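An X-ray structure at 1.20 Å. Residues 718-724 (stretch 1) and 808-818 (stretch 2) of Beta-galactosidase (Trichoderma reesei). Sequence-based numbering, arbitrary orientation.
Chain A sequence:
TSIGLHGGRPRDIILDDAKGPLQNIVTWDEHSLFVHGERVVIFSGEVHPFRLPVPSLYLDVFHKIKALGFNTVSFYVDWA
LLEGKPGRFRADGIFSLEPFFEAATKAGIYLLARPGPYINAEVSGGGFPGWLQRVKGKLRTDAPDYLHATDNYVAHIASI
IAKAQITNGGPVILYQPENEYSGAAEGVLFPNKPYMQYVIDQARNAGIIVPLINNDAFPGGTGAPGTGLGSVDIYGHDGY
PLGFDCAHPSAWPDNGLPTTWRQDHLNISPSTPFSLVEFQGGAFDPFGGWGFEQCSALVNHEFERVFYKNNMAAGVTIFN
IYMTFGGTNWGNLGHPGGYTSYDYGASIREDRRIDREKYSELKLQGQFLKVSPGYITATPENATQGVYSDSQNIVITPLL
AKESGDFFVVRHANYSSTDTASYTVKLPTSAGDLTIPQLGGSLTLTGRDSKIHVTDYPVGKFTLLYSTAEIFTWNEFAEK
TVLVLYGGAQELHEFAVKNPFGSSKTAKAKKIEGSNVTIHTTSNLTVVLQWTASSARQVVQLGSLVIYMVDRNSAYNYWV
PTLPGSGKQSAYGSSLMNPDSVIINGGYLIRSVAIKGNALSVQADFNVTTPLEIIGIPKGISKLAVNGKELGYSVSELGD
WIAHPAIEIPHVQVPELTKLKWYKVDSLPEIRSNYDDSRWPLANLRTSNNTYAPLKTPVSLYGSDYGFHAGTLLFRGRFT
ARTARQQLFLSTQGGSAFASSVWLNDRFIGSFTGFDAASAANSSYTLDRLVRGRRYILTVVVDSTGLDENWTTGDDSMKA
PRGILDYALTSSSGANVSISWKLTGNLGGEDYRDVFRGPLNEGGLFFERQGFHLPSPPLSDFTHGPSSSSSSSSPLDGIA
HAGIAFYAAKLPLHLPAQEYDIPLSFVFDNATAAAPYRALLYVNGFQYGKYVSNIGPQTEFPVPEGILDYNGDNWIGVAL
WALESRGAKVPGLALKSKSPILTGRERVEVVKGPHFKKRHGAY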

ATOM      1  N   ARG A 718     -34.770 -26.925  -5.426  1.00  8.59           N
ATOM      2  CA  ARG A 718     -36.134 -27.438  -5.439  1.00  9.28           C
ATOM      3  C   ARG A 718     -36.174 -28.893  -4.965  1.00  8.90           C
ATOM      4  O   ARG A 718     -35.357 -29.713  -5.444  1.00  9.80           O
ATOM      5  CB  ARG A 718     -36.682 -27.417  -6.860  1.00 11.13           C
ATOM      6  CG  ARG A 718     -37.178 -26.063  -7.312  1.00 12.19           C
ATOM      7  CD  ARG A 718     -37.389 -26.060  -8.813  1.00 12.95           C
ATOM      8  NE  ARG A 718     -38.086 -24.893  -9.337  1.00 15.80           N
ATOM      9  CZ  ARG A 718     -37.583 -23.686  -9.474  1.00 15.92           C
ATOM     10  NH1 ARG A 718     -36.310 -23.430  -9.105  1.00 12.74           N
ATOM     11  NH2 ARG A 718     -38.337 -22.699  -9.980  1.00 15.06           N
ATOM     12  N   PHE A 719     -37.123 -29.220  -4.112  1.00  9.11           N
ATOM     13  CA  PHE A 719     -37.339 -30.613  -3.773  1.00  9.64           C
ATOM     14  C   PHE A 719     -38.834 -30.860  -3.576  1.00  9.59           C
ATOM     15  O   PHE A 719     -39.597 -29.893  -3.329  1.00 11.03           O
ATOM     16  CB  PHE A 719     -36.577 -31.022  -2.493  1.00 10.03           C
ATOM     17  CG  PHE A 719     -37.057 -30.386  -1.193  1.00 10.06           C
ATOM     18  CD1 PHE A 719     -36.473 -29.182  -0.750  1.00 10.64           C
ATOM     19  CD2 PHE A 719     -38.050 -30.991  -0.416  1.00 10.02           C
ATOM     20  CE1 PHE A 719     -36.926 -28.646   0.468  1.00 10.67           C
ATOM     21  CE2 PHE A 719     -38.503 -30.444   0.758  1.00 10.20           C
ATOM     22  CZ  PHE A 719     -37.914 -29.263   1.221  1.00 10.27           C
ATOM     23  N   THR A 720     -39.227 -32.129  -3.629  1.00 10.04           N
ATOM     24  CA  THR A 720     -40.614 -32.505  -3.288  1.00 10.66           C
ATOM     25  C   THR A 720     -40.628 -33.150  -1.942  1.00 10.80           C
ATOM     26  O   THR A 720     -39.866 -34.070  -1.689  1.00 11.98           O
ATOM     27  CB  THR A 720     -41.084 -33.499  -4.381  1.00 12.28           C
ATOM     28  OG1 THR A 720     -41.045 -32.814  -5.645  1.00 17.19           O
ATOM     29  CG2 THR A 720     -42.505 -33.927  -4.010  1.00 14.54           C
ATOM     30  N   ALA A 721     -41.454 -32.642  -1.027  1.00 10.63           N
ATOM     31  CA  ALA A 721     -41.445 -33.211   0.309  1.00 10.43           C
ATOM     32  C   ALA A 721     -41.887 -34.656   0.281  1.00 10.58           C
ATOM     33  O   ALA A 721     -42.940 -34.978  -0.304  1.00 13.09           O
ATOM     34  CB  ALA A 721     -42.320 -32.384   1.259  1.00 11.12           C
ATOM     35  N   ARG A 722     -41.132 -35.513   0.974  1.00 11.94           N
ATOM     36  CA  ARG A 722     -41.496 -36.918   1.138  1.00 13.16           C
ATOM     37  C   ARG A 722     -42.154 -37.189   2.465  1.00 14.22           C
ATOM     38  O   ARG A 722     -43.044 -38.043   2.549  1.00 16.64           O
ATOM     39  CB  ARG A 722     -40.256 -37.809   0.980  1.00 17.59           C
ATOM     40  CG  ARG A 722     -39.852 -37.707  -0.511  1.00 27.87           C
ATOM     41  CD  ARG A 722     -39.817 -39.119  -1.092  1.00 45.98           C
ATOM     42  NE  ARG A 722     -38.585 -39.222  -1.900  1.00 55.81           N
ATOM     43  CZ  ARG A 722     -37.616 -40.028  -1.482  1.00 65.96           C
ATOM     44  NH1 ARG A 722     -37.836 -40.696  -0.356  1.00 79.22           N
ATOM     45  NH2 ARG A 722     -36.495 -40.156  -2.161  1.00 61.35           N
ATOM     46  N   THR A 723     -41.726 -36.506   3.508  1.00 13.60           N
ATOM     47  CA  THR A 723     -42.350 -36.572   4.832  1.00 13.99           C
ATOM     48  C   THR A 723     -42.568 -35.154   5.383  1.00 12.72           C
ATOM     49  O   THR A 723     -42.018 -34.202   4.863  1.00 12.98           O
ATOM     50  CB  THR A 723     -41.505 -37.397   5.808  1.00 14.97           C
ATOM     51  OG1 THR A 723     -40.163 -36.877   5.872  1.00 13.93           O
ATOM     52  CG2 THR A 723     -41.381 -38.839   5.306  1.00 15.74           C
ATOM     53  N   ALA A 724     -43.418 -35.068   6.393  1.00 12.05           N
ATOM     54  CA  ALA A 724     -43.736 -33.747   6.915  1.00 11.99           C
ATOM     55  C   ALA A 724     -42.538 -33.091   7.587  1.00 12.41           C
ATOM     56  O   ALA A 724     -42.455 -31.876   7.636  1.00 12.99           O
ATOM     57  CB  ALA A 724     -44.899 -33.889   7.877  1.00 14.12           C
ATOM     58  N   ALA A 808     -27.196 -32.776   2.371  1.00 10.66           N
ATOM     59  CA  ALA A 808     -27.951 -34.029   2.431  1.00 11.92           C
ATOM     60  C   ALA A 808     -29.345 -33.627   2.919  1.00 12.19           C
ATOM     61  O   ALA A 808     -29.459 -32.899   3.918  1.00 20.66           O
ATOM     62  CB  ALA A 808     -27.352 -35.040   3.384  1.00 14.98           C
ATOM     63  N   LEU A 809     -30.354 -34.077   2.248  1.00 10.63           N
ATOM     64  CA  LEU A 809     -31.737 -33.823   2.679  1.00 10.42           C
ATOM     65  C   LEU A 809     -32.360 -35.197   2.894  1.00 11.23           C
ATOM     66  O   LEU A 809     -32.364 -36.015   1.958  1.00 12.68           O
ATOM     67  CB  LEU A 809     -32.472 -33.062   1.580  1.00 10.60           C
ATOM     68  CG  LEU A 809     -33.929 -32.714   1.959  1.00 10.12           C
ATOM     69  CD1 LEU A 809     -34.033 -31.862   3.217  1.00 12.12           C
ATOM     70  CD2 LEU A 809     -34.583 -31.984   0.785  1.00 13.40           C
ATOM     71  N   THR A 810     -32.876 -35.460   4.083  1.00 12.65           N
ATOM     72  CA  THR A 810     -33.367 -36.793   4.390  1.00 14.80           C
ATOM     73  C   THR A 810     -34.792 -36.681   4.949  1.00 12.94           C
ATOM     74  O   THR A 810     -35.123 -35.721   5.659  1.00 14.55           O
ATOM     75  CB  THR A 810     -32.454 -37.545   5.392  1.00 17.47           C
ATOM     76  OG1 THR A 810     -32.204 -36.655   6.498  1.00 21.06           O
ATOM     77  CG2 THR A 810     -31.099 -37.941   4.818  1.00 22.66           C
ATOM     78  N   SER A 811     -35.597 -37.687   4.589  1.00 14.22           N
ATOM     79  CA  SER A 811     -36.916 -37.769   5.147  1.00 14.75           C
ATOM     80  C   SER A 811     -36.832 -38.317   6.569  1.00 17.80           C
ATOM     81  O   SER A 811     -35.774 -38.770   7.051  1.00 18.48           O
ATOM     82  CB  SER A 811     -37.815 -38.703   4.318  1.00 16.33           C
ATOM     83  OG  SER A 811     -37.537 -40.049   4.733  1.00 19.77           O
ATOM     84  N   SER A 812     -38.004 -38.278   7.218  1.00 17.06           N
ATOM     85  CA  SER A 812     -38.000 -38.728   8.629  1.00 20.92           C
ATOM     86  C   SER A 812     -37.830 -40.226   8.716  1.00 26.59           C
ATOM     87  O   SER A 812     -37.738 -40.722   9.836  1.00 33.74           O
ATOM     88  CB  SER A 812     -39.276 -38.262   9.336  1.00 21.92           C
ATOM     89  OG  SER A 812     -40.439 -38.697   8.660  1.00 22.01           O
ATOM     90  N   SER A 813     -37.798 -40.951   7.618  1.00 27.70           N
ATOM     91  CA  SER A 813     -37.499 -42.380   7.656  1.00 30.47           C
ATOM     92  C   SER A 813     -36.063 -42.641   7.214  1.00 36.47           C
ATOM     93  O   SER A 813     -35.576 -43.769   7.125  1.00 48.65           O
ATOM     94  CB  SER A 813     -38.475 -43.135   6.742  1.00 44.74           C
ATOM     95  OG  SER A 813     -38.071 -42.910   5.385  1.00 53.89           O
ATOM     96  N   GLY A 814     -35.348 -41.567   6.912  1.00 28.37           N
ATOM     97  CA  GLY A 814     -33.966 -41.691   6.486  1.00 25.44           C
ATOM     98  C   GLY A 814     -33.788 -41.711   4.990  1.00 19.69           C
ATOM     99  O   GLY A 814     -32.645 -41.776   4.509  1.00 30.19           O
ATOM    100  N   ALA A 815     -34.843 -41.641   4.196  1.00 21.84           N
ATOM    101  CA  ALA A 815     -34.618 -41.719   2.751  1.00 19.81           C
ATOM    102  C   ALA A 815     -33.936 -40.462   2.251  1.00 17.58           C
ATOM    103  O   ALA A 815     -34.195 -39.364   2.740  1.00 17.03           O
ATOM    104  CB  ALA A 815     -35.947 -41.907   2.049  1.00 30.50           C
ATOM    105  N   ASN A 816     -33.098 -40.585   1.224  1.00 16.93           N
ATOM    106  CA  ASN A 816     -32.551 -39.369   0.642  1.00 15.94           C
ATOM    107  C   ASN A 816     -33.543 -38.659  -0.276  1.00 15.21           C
ATOM    108  O   ASN A 816     -34.296 -39.325  -1.005  1.00 19.78           O
ATOM    109  CB  ASN A 816     -31.324 -39.742  -0.223  1.00 19.80           C
ATOM    110  CG  ASN A 816     -30.221 -40.193   0.742  1.00 30.23           C
ATOM    111  OD1 ASN A 816     -29.774 -41.340   0.597  1.00 42.14           O
ATOM    112  ND2 ASN A 816     -29.827 -39.362   1.688  1.00 29.91           N
ATOM    113  N   VAL A 817     -33.602 -37.348  -0.243  1.00 13.37           N
ATOM    114  CA  VAL A 817     -34.522 -36.551  -1.031  1.00 12.69           C
ATOM    115  C   VAL A 817     -33.673 -35.718  -1.973  1.00 11.77           C
ATOM    116  O   VAL A 817     -32.763 -35.029  -1.496  1.00 14.08           O
ATOM    117  CB  VAL A 817     -35.479 -35.714  -0.123  1.00 13.42           C
ATOM    118  CG1 VAL A 817     -36.389 -34.885  -1.020  1.00 13.48           C
ATOM    119  CG2 VAL A 817     -36.303 -36.624   0.763  1.00 19.15           C
ATOM    120  N   SER A 818     -33.933 -35.845  -3.275  1.00 11.39           N
ATOM    121  CA  SER A 818     -33.142 -35.145  -4.279  1.00 11.99           C
ATOM    122  C   SER A 818     -33.484 -33.664  -4.313  1.00 10.33           C
ATOM    123  O   SER A 818     -34.620 -33.257  -4.126  1.00 12.67           O
ATOM    124  CB  SER A 818     -33.485 -35.756  -5.659  1.00 18.65           C
ATOM    125  OG  SER A 818     -32.798 -36.998  -5.703  1.00 34.25           O
TER
HETATM  126  O   HOH W   1     -37.244 -34.046  -4.515  1.00 12.76           O
HETATM  127  O   HOH W   2     -36.577 -37.329  -3.999  1.00 29.78           O

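Stretch 1 leaves a strand (718-720) and continues as loop through Ala724; stretch 2 enters as a strand at Ala808, reverses through a type I beta turn from Ser811 to Gly814, and runs back beside itself to Ser818. The hairpin is held by its own backbone: Val817 N donates to Leu809 O (2.9 Å), Ser811 N to Ala815 O (2.9 Å), and Gly814 N closes the turn on Ser811 O (2.8 Å). Gly814 has phi/psi of 95/-1, angles at which a CB would be jammed against the carbonyl O of Ser813. The Ser811 side chain braces the same turn, its OG accepting from Ser813 N (3.0 Å) and from Ala815 N (3.2 Å).

Stretch 1 lies along this hairpin with Phe719 nearest Ser818 (CA to CA 6.2 Å) and Thr723 nearest Ser811 (CA to CA 5.6 Å). No direct backbone-to-backbone hydrogen bond joins the two. Near Phe719, water 1 spans the gap instead, accepting from Thr720 N (2.9 Å) and donating to Ser818 O (2.8 Å).

The buried apolar contact centres on Phe719, whose CA-to-CB bond points toward stretch 2. Leu809 CD2 sits over one face of its ring, 3.7 Å from the centroid of the Phe719 ring and 18° off the normal, so the methyl C-H groups meet the pi cloud in a CH-pi contact. Val817, also directed toward stretch 1, extends this packing: its CG1 lies 4.1 Å from Phe719 CB and 3.6 Å from Thr720 O, while its CG2 lies 3.9 Å from Arg722 CG.

Arg722 is exposed, yet 84 Å² of it is covered by stretch 2, more than for any other residue here. Its aliphatic part packs on Val817, and its guanidinium carries one face over Val817 CA, with Ala815 CB at the edge, 3.3 Å from Arg722 NH1. Arg722 NH2 comes within 2.6 Å of Asn816 O, but the angle is too poor for a hydrogen bond. Arg722 NH2 also makes a weak 3.4 Å hydrogen bond to water 2, which accepts from Ser818 N as well (3.1 Å), linking the side chain to the returning backbone.

At the turn, Thr723 supplies the one direct hydrogen bond between the stretches: Ser812 N donates to Thr723 OG1 at 2.9 Å and 163°, a nearly straight geometry. With chi1 in the p well, Thr723 OG1 also rests 3.4 Å from Ser811 CB, packing against the start of the turn whose amide it accepts from.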